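Local coordinates for Lactamase_B domain-containing protein (Bacillus lehensis G1, PDB 7EV5), which is a two-zinc metallo-beta-lactamase-fold hydrolase resembling both B3 beta-lactamases and glyoxalase II, and probably combines beta-lactam hydrolysis with glyoxalase II-like activity, at residues 119-124 / 138-143; 183-188 / 195-200. One frame throughout, in Å; residues are numbered along the deposited sequence. Where two conformers were deposited one is given.

Interaction 1 (119-124 / 138-143); sequences GTFTFS and YYYQKE
S124 and Y139 form a hydrogen-bonded antiparallel pair, each main chain donating to the other. S124 N reaches Y139 O at 2.8 Å, while the return bond from Y139 N to S124 O is straighter, with 173° at the hydrogen. Y139 O also meets the CA of F123 at 3.2 Å in a CA-H...O contact and accepts from water 3.

On the side of Y140 and the turn that follows, the two segments have no further direct backbone bond, and water links them instead. T122 O, 2.8 Å from water 3, accepts from that water and from water 2 as well; the same two waters accept from Q141 N and K142 N respectively, so the amides of the turn are joined to the neighbouring strand through water. Further out, water 1 lies in the plane of the Y140 ring, links the Y140 hydroxyl to T120 O, and donates to that carbonyl.

The Y140 ring bridges the solvent-linked and apolar parts of the contact. Its CG is anti to the backbone N (chi1 -174°), and at the ring edge Y140 CD1 meets T122 O at 3.5 Å. Y140 CD1 is also 3.8 Å from F123 CE1, the two rings inclined by 43°, and Y140 OH comes within 3.6 Å of F121 CD1. K142 CB lies over one face of the ring, offset toward the rim, and L17 of strand 12-18 packs on F121, F123 and Y140. Y138 sets its CB beside the F123 ring, but its hydroxyl leads away to bond L52 O.

The pairing thus illustrates how a hairpin can divide its polar work: two direct bonds join the strands at S124 and Y139, and ordered water serves the carbonyls and amides where the backbones diverge, beside a mostly buried aromatic cluster.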
loop_
_atom_site.group_PDB
_atom_site.type_symbol
_atom_site.label_atom_id
_atom_site.label_comp_id
_atom_site.label_asym_id
_atom_site.label_seq_id
_atom_site.Cartn_x
_atom_site.Cartn_y
_atom_site.Cartn_z
ATOM N N GLY A 119 17.436 -2.518 0.210
ATOM C CA GLY A 119 18.410 -3.005 1.178
ATOM C C GLY A 119 18.482 -4.520 1.094
ATOM O O GLY A 119 18.709 -5.085 0.020
ATOM N N THR A 120 18.266 -5.206 2.217
ATOM C CA THR A 120 18.194 -6.663 2.200
ATOM C C THR A 120 16.764 -7.199 2.174
ATOM O O THR A 120 16.565 -8.411 2.296
ATOM C CB THR A 120 18.981 -7.281 3.361
ATOM O OG1 THR A 120 18.562 -6.696 4.597
ATOM C CG2 THR A 120 20.481 -7.079 3.171
ATOM N N PHE A 121 15.763 -6.334 2.011
ATOM C CA PHE A 121 14.383 -6.781 1.852
ATOM C C PHE A 121 14.114 -7.019 0.374
ATOM O O PHE A 121 14.234 -6.091 -0.434
ATOM C CB PHE A 121 13.401 -5.718 2.343
ATOM C CG PHE A 121 13.588 -5.304 3.776
ATOM C CD1 PHE A 121 12.921 -5.963 4.800
ATOM C CD2 PHE A 121 14.400 -4.237 4.094
ATOM C CE1 PHE A 121 13.073 -5.561 6.116
ATOM C CE2 PHE A 121 14.565 -3.832 5.418
ATOM C CZ PHE A 121 13.894 -4.499 6.428
ATOM N N THR A 122 13.725 -8.236 0.017
ATOM C CA THR A 122 13.327 -8.508 -1.356
ATOM C C THR A 122 11.832 -8.771 -1.427
ATOM O O THR A 122 11.265 -9.463 -0.572
ATOM C CB THR A 122 14.125 -9.657 -1.977
ATOM O OG1 THR A 122 15.514 -9.319 -1.951
ATOM C CG2 THR A 122 13.710 -9.876 -3.435
ATOM N N PHE A 123 11.205 -8.192 -2.446
ATOM C CA PHE A 123 9.778 -8.318 -2.671
ATOM C C PHE A 123 9.529 -8.823 -4.077
ATOM O O PHE A 123 10.271 -8.491 -5.008
ATOM C CB PHE A 123 9.102 -6.945 -2.570
ATOM C CG PHE A 123 9.334 -6.254 -1.265
ATOM C CD1 PHE A 123 8.561 -6.562 -0.155
ATOM C CD2 PHE A 123 10.315 -5.292 -1.149
ATOM C CE1 PHE A 123 8.780 -5.918 1.059
ATOM C CE2 PHE A 123 10.536 -4.643 0.051
ATOM C CZ PHE A 123 9.768 -4.952 1.154
ATOM N N SER A 124 8.502 -9.646 -4.214
ATOM C CA SER A 124 7.882 -9.885 -5.504
ATOM C C SER A 124 6.807 -8.826 -5.702
ATOM O O SER A 124 6.058 -8.498 -4.777
ATOM C CB SER A 124 7.248 -11.275 -5.545
ATOM O OG SER A 124 8.232 -12.284 -5.658
ATOM N N TYR A 138 2.961 -5.864 -2.937
ATOM C CA TYR A 138 4.344 -6.212 -2.632
ATOM C C TYR A 138 4.344 -7.464 -1.762
ATOM O O TYR A 138 3.886 -7.427 -0.615
ATOM C CB TYR A 138 5.020 -5.073 -1.878
ATOM C CG TYR A 138 5.004 -3.715 -2.568
ATOM C CD1 TYR A 138 6.004 -3.363 -3.462
ATOM C CD2 TYR A 138 4.004 -2.782 -2.304
ATOM C CE1 TYR A 138 6.021 -2.130 -4.076
ATOM C CE2 TYR A 138 4.016 -1.530 -2.904
ATOM C CZ TYR A 138 5.032 -1.218 -3.795
ATOM O OH TYR A 138 5.067 0.008 -4.407
ATOM N N TYR A 139 4.852 -8.567 -2.298
ATOM C CA TYR A 139 4.893 -9.837 -1.580
ATOM C C TYR A 139 6.273 -10.021 -0.961
ATOM O O TYR A 139 7.286 -10.025 -1.668
ATOM C CB TYR A 139 4.575 -10.981 -2.540
ATOM C CG TYR A 139 4.708 -12.369 -1.958
ATOM C CD1 TYR A 139 4.030 -12.732 -0.807
ATOM C CD2 TYR A 139 5.479 -13.332 -2.594
ATOM C CE1 TYR A 139 4.143 -14.016 -0.277
ATOM C CE2 TYR A 139 5.594 -14.609 -2.080
ATOM C CZ TYR A 139 4.922 -14.946 -0.923
ATOM O OH TYR A 139 5.038 -16.221 -0.417
ATOM N N TYR A 140 6.308 -10.160 0.364
ATOM C CA TYR A 140 7.536 -10.388 1.123
ATOM C C TYR A 140 7.553 -11.856 1.533
ATOM O O TYR A 140 6.911 -12.244 2.512
ATOM C CB TYR A 140 7.518 -9.488 2.352
ATOM C CG TYR A 140 8.770 -9.493 3.188
ATOM C CD1 TYR A 140 10.003 -9.165 2.638
ATOM C CD2 TYR A 140 8.715 -9.808 4.549
ATOM C CE1 TYR A 140 11.150 -9.141 3.421
ATOM C CE2 TYR A 140 9.861 -9.795 5.336
ATOM C CZ TYR A 140 11.070 -9.460 4.759
ATOM O OH TYR A 140 12.219 -9.437 5.523
ATOM N N GLN A 141 8.300 -12.677 0.789
ATOM C CA GLN A 141 8.245 -14.119 1.021
ATOM C C GLN A 141 8.827 -14.498 2.382
ATOM O O GLN A 141 8.309 -15.406 3.048
ATOM C CB GLN A 141 8.944 -14.867 -0.120
ATOM C CG GLN A 141 8.860 -16.381 0.010
ATOM C CD GLN A 141 8.920 -17.095 -1.323
ATOM O OE1 GLN A 141 9.197 -16.487 -2.358
ATOM N NE2 GLN A 141 8.662 -18.400 -1.306
ATOM N N LYS A 142 9.865 -13.782 2.835
ATOM C CA LYS A 142 10.601 -14.191 4.035
ATOM C C LYS A 142 9.688 -14.332 5.251
ATOM O O LYS A 142 9.828 -15.280 6.033
ATOM C CB LYS A 142 11.740 -13.214 4.320
ATOM C CG LYS A 142 12.605 -13.581 5.521
ATOM C CD LYS A 142 13.679 -12.528 5.756
ATOM C CE LYS A 142 14.844 -13.074 6.569
ATOM N NZ LYS A 142 14.452 -13.417 7.960
ATOM N N GLU A 143 8.760 -13.399 5.442
ATOM C CA GLU A 143 7.799 -13.491 6.532
ATOM C C GLU A 143 6.384 -13.739 6.042
ATOM O O GLU A 143 5.438 -13.594 6.818
ATOM C CB GLU A 143 7.862 -12.265 7.449
ATOM C CG GLU A 143 9.226 -12.029 8.105
ATOM C CD GLU A 143 9.623 -13.119 9.091
ATOM O OE1 GLU A 143 8.726 -13.788 9.638
ATOM O OE2 GLU A 143 10.838 -13.297 9.322
HETATM O O HOH W 1 14.617 -9.386 4.693
HETATM O O HOH W 2 11.630 -12.076 1.112
HETATM O O HOH W 3 9.927 -11.769 -1.365
#

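Interaction 2 (183-188 / 195-200); sequences ERTIVA and TTIGQE
V187 and I197 meet methyl to methyl, the two side chains crossing at about a right angle. V187 CG2, anti to its own carbonyl carbon, is the methyl that reaches I197 CD1, at 3.6 Å. V187 CB rests on T195 CG2 at 3.7 Å. V187 N also donates to T195 O at 2.7 Å, from a position 46° out of the carbonyl plane; the return bond, from T195 N to V187 O, is weak.

I197 opens the helix. I197 N donates to T185 O over 3.0 Å, and I197 CG1 packs against T185 CB. E183 secures the next amide: E183 O takes G198 N on a lone pair at 2.9 Å, and the extended side chain runs over the glycine, E183 CB and CG each 3.8 Å from G198 CA. Two amides of the first helical turn therefore find acceptors on the preceding segment. The third, Q199 N, is served by T196 OG1 at the N-cap, and T195 OG1 donates to E200 OE2.

Here a short antiparallel beta hairpin passes directly into an N-capped helix, at the edge of one sheet of the metallo-beta-lactamase fold.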
loop_
_atom_site.group_PDB
_atom_site.type_symbol
_atom_site.label_atom_id
_atom_site.label_comp_id
_atom_site.label_asym_id
_atom_site.label_seq_id
_atom_site.Cartn_x
_atom_site.Cartn_y
_atom_site.Cartn_z
ATOM N N GLU A 183 -1.406 -20.075 1.046
ATOM C CA GLU A 183 -2.605 -19.775 1.827
ATOM C C GLU A 183 -2.283 -19.149 3.183
ATOM O O GLU A 183 -3.105 -18.388 3.709
ATOM C CB GLU A 183 -3.501 -21.012 1.960
ATOM C CG GLU A 183 -4.371 -21.296 0.723
ATOM C CD GLU A 183 -5.442 -22.356 0.961
ATOM O OE1 GLU A 183 -5.957 -22.458 2.095
ATOM O OE2 GLU A 183 -5.768 -23.090 0.004
ATOM N N ARG A 184 -1.100 -19.426 3.751
ATOM C CA ARG A 184 -0.723 -18.834 5.034
ATOM C C ARG A 184 -0.282 -17.378 4.923
ATOM O O ARG A 184 -0.053 -16.742 5.957
ATOM C CB ARG A 184 0.346 -19.668 5.764
ATOM C CG ARG A 184 1.796 -19.344 5.397
ATOM C CD ARG A 184 2.794 -19.988 6.377
ATOM N NE ARG A 184 4.166 -19.550 6.121
ATOM C CZ ARG A 184 4.958 -18.991 7.025
ATOM N NH1 ARG A 184 4.523 -18.795 8.261
ATOM N NH2 ARG A 184 6.191 -18.624 6.695
ATOM N N THR A 185 -0.171 -16.841 3.707
ATOM C CA THR A 185 0.282 -15.466 3.517
ATOM C C THR A 185 -0.676 -14.486 4.175
ATOM O O THR A 185 -1.885 -14.523 3.937
ATOM C CB THR A 185 0.348 -15.152 2.024
ATOM O OG1 THR A 185 1.171 -16.120 1.369
ATOM C CG2 THR A 185 0.951 -13.762 1.804
ATOM N N ILE A 186 -0.126 -13.589 4.995
ATOM C CA ILE A 186 -0.944 -12.537 5.585
ATOM C C ILE A 186 -1.277 -11.505 4.519
ATOM O O ILE A 186 -0.399 -11.058 3.767
ATOM C CB ILE A 186 -0.215 -11.904 6.778
ATOM C CG1 ILE A 186 -0.194 -12.888 7.955
ATOM C CG2 ILE A 186 -0.861 -10.587 7.177
ATOM C CD1 ILE A 186 0.726 -12.456 9.093
ATOM N N VAL A 187 -2.557 -11.151 4.422
ATOM C CA VAL A 187 -3.004 -10.063 3.559
ATOM C C VAL A 187 -3.004 -8.801 4.413
ATOM O O VAL A 187 -3.861 -8.618 5.288
ATOM C CB VAL A 187 -4.373 -10.351 2.940
ATOM C CG1 VAL A 187 -4.857 -9.156 2.118
ATOM C CG2 VAL A 187 -4.290 -11.586 2.062
ATOM N N ALA A 188 -2.000 -7.948 4.198
ATOM C CA ALA A 188 -1.851 -6.690 4.931
ATOM C C ALA A 188 -2.398 -5.610 4.005
ATOM O O ALA A 188 -1.696 -5.090 3.135
ATOM C CB ALA A 188 -0.391 -6.459 5.313
ATOM N N THR A 195 -5.730 -10.374 7.530
ATOM C CA THR A 195 -6.321 -11.663 7.216
ATOM C C THR A 195 -5.261 -12.510 6.522
ATOM O O THR A 195 -4.087 -12.143 6.477
ATOM C CB THR A 195 -7.630 -11.482 6.438
ATOM O OG1 THR A 195 -8.307 -12.739 6.371
ATOM C CG2 THR A 195 -7.369 -10.954 5.036
ATOM N N THR A 196 -5.660 -13.676 6.019
ATOM C CA THR A 196 -4.759 -14.495 5.226
ATOM C C THR A 196 -5.445 -14.867 3.924
ATOM O O THR A 196 -6.668 -14.764 3.790
ATOM C CB THR A 196 -4.304 -15.780 5.942
ATOM O OG1 THR A 196 -5.450 -16.598 6.218
ATOM C CG2 THR A 196 -3.560 -15.453 7.233
ATOM N N ILE A 197 -4.615 -15.276 2.963
ATOM C CA ILE A 197 -5.126 -15.721 1.667
ATOM C C ILE A 197 -6.119 -16.859 1.851
ATOM O O ILE A 197 -7.230 -16.827 1.310
ATOM C CB ILE A 197 -3.967 -16.131 0.746
ATOM C CG1 ILE A 197 -3.082 -14.925 0.423
ATOM C CG2 ILE A 197 -4.515 -16.799 -0.521
ATOM C CD1 ILE A 197 -3.670 -14.002 -0.597
ATOM N N GLY A 198 -5.738 -17.867 2.644
ATOM C CA GLY A 198 -6.606 -19.021 2.831
ATOM C C GLY A 198 -7.938 -18.658 3.457
ATOM O O GLY A 198 -8.985 -19.151 3.036
ATOM N N GLN A 199 -7.919 -17.779 4.462
ATOM C CA GLN A 199 -9.167 -17.389 5.108
ATOM C C GLN A 199 -10.106 -16.679 4.141
ATOM O O GLN A 199 -11.323 -16.886 4.187
ATOM C CB GLN A 199 -8.880 -16.517 6.330
ATOM C CG GLN A 199 -8.329 -17.300 7.510
ATOM C CD GLN A 199 -9.161 -18.521 7.847
ATOM O OE1 GLN A 199 -10.368 -18.417 8.086
ATOM N NE2 GLN A 199 -8.521 -19.688 7.866
ATOM N N GLU A 200 -9.568 -15.832 3.260
ATOM C CA GLU A 200 -10.442 -15.122 2.331
ATOM C C GLU A 200 -10.954 -16.055 1.241
ATOM O O GLU A 200 -12.112 -15.956 0.822
ATOM C CB GLU A 200 -9.733 -13.901 1.743
ATOM C CG GLU A 200 -9.427 -12.818 2.781
ATOM C CD GLU A 200 -10.607 -12.519 3.685
ATOM O OE1 GLU A 200 -11.691 -12.197 3.163
ATOM O OE2 GLU A 200 -10.445 -12.593 4.924
#

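How the interactions relate
Interaction 1 closes before interaction 2 opens along the chain, and their centres lie about 16 Å apart on the same six-stranded mixed sheet. Strand 145-149 separates the two hairpins, running antiparallel to 136-140 and parallel to 186-189. They nevertheless touch directly, Y139 CE1 packing on T185 CG2 at 3.8 Å. Three of the zinc ligands follow the same order: H131 lies in the connection between the segments of interaction 1, D150 just after the intervening strand, and H191 in the connection within interaction 2, while H54, H56, D58 and H59 follow strand 46-51 of the other sheet. The metallo-beta-lactamase fold is exemplified here: strands form the scaffold and loops at their ends carry the metal ligands.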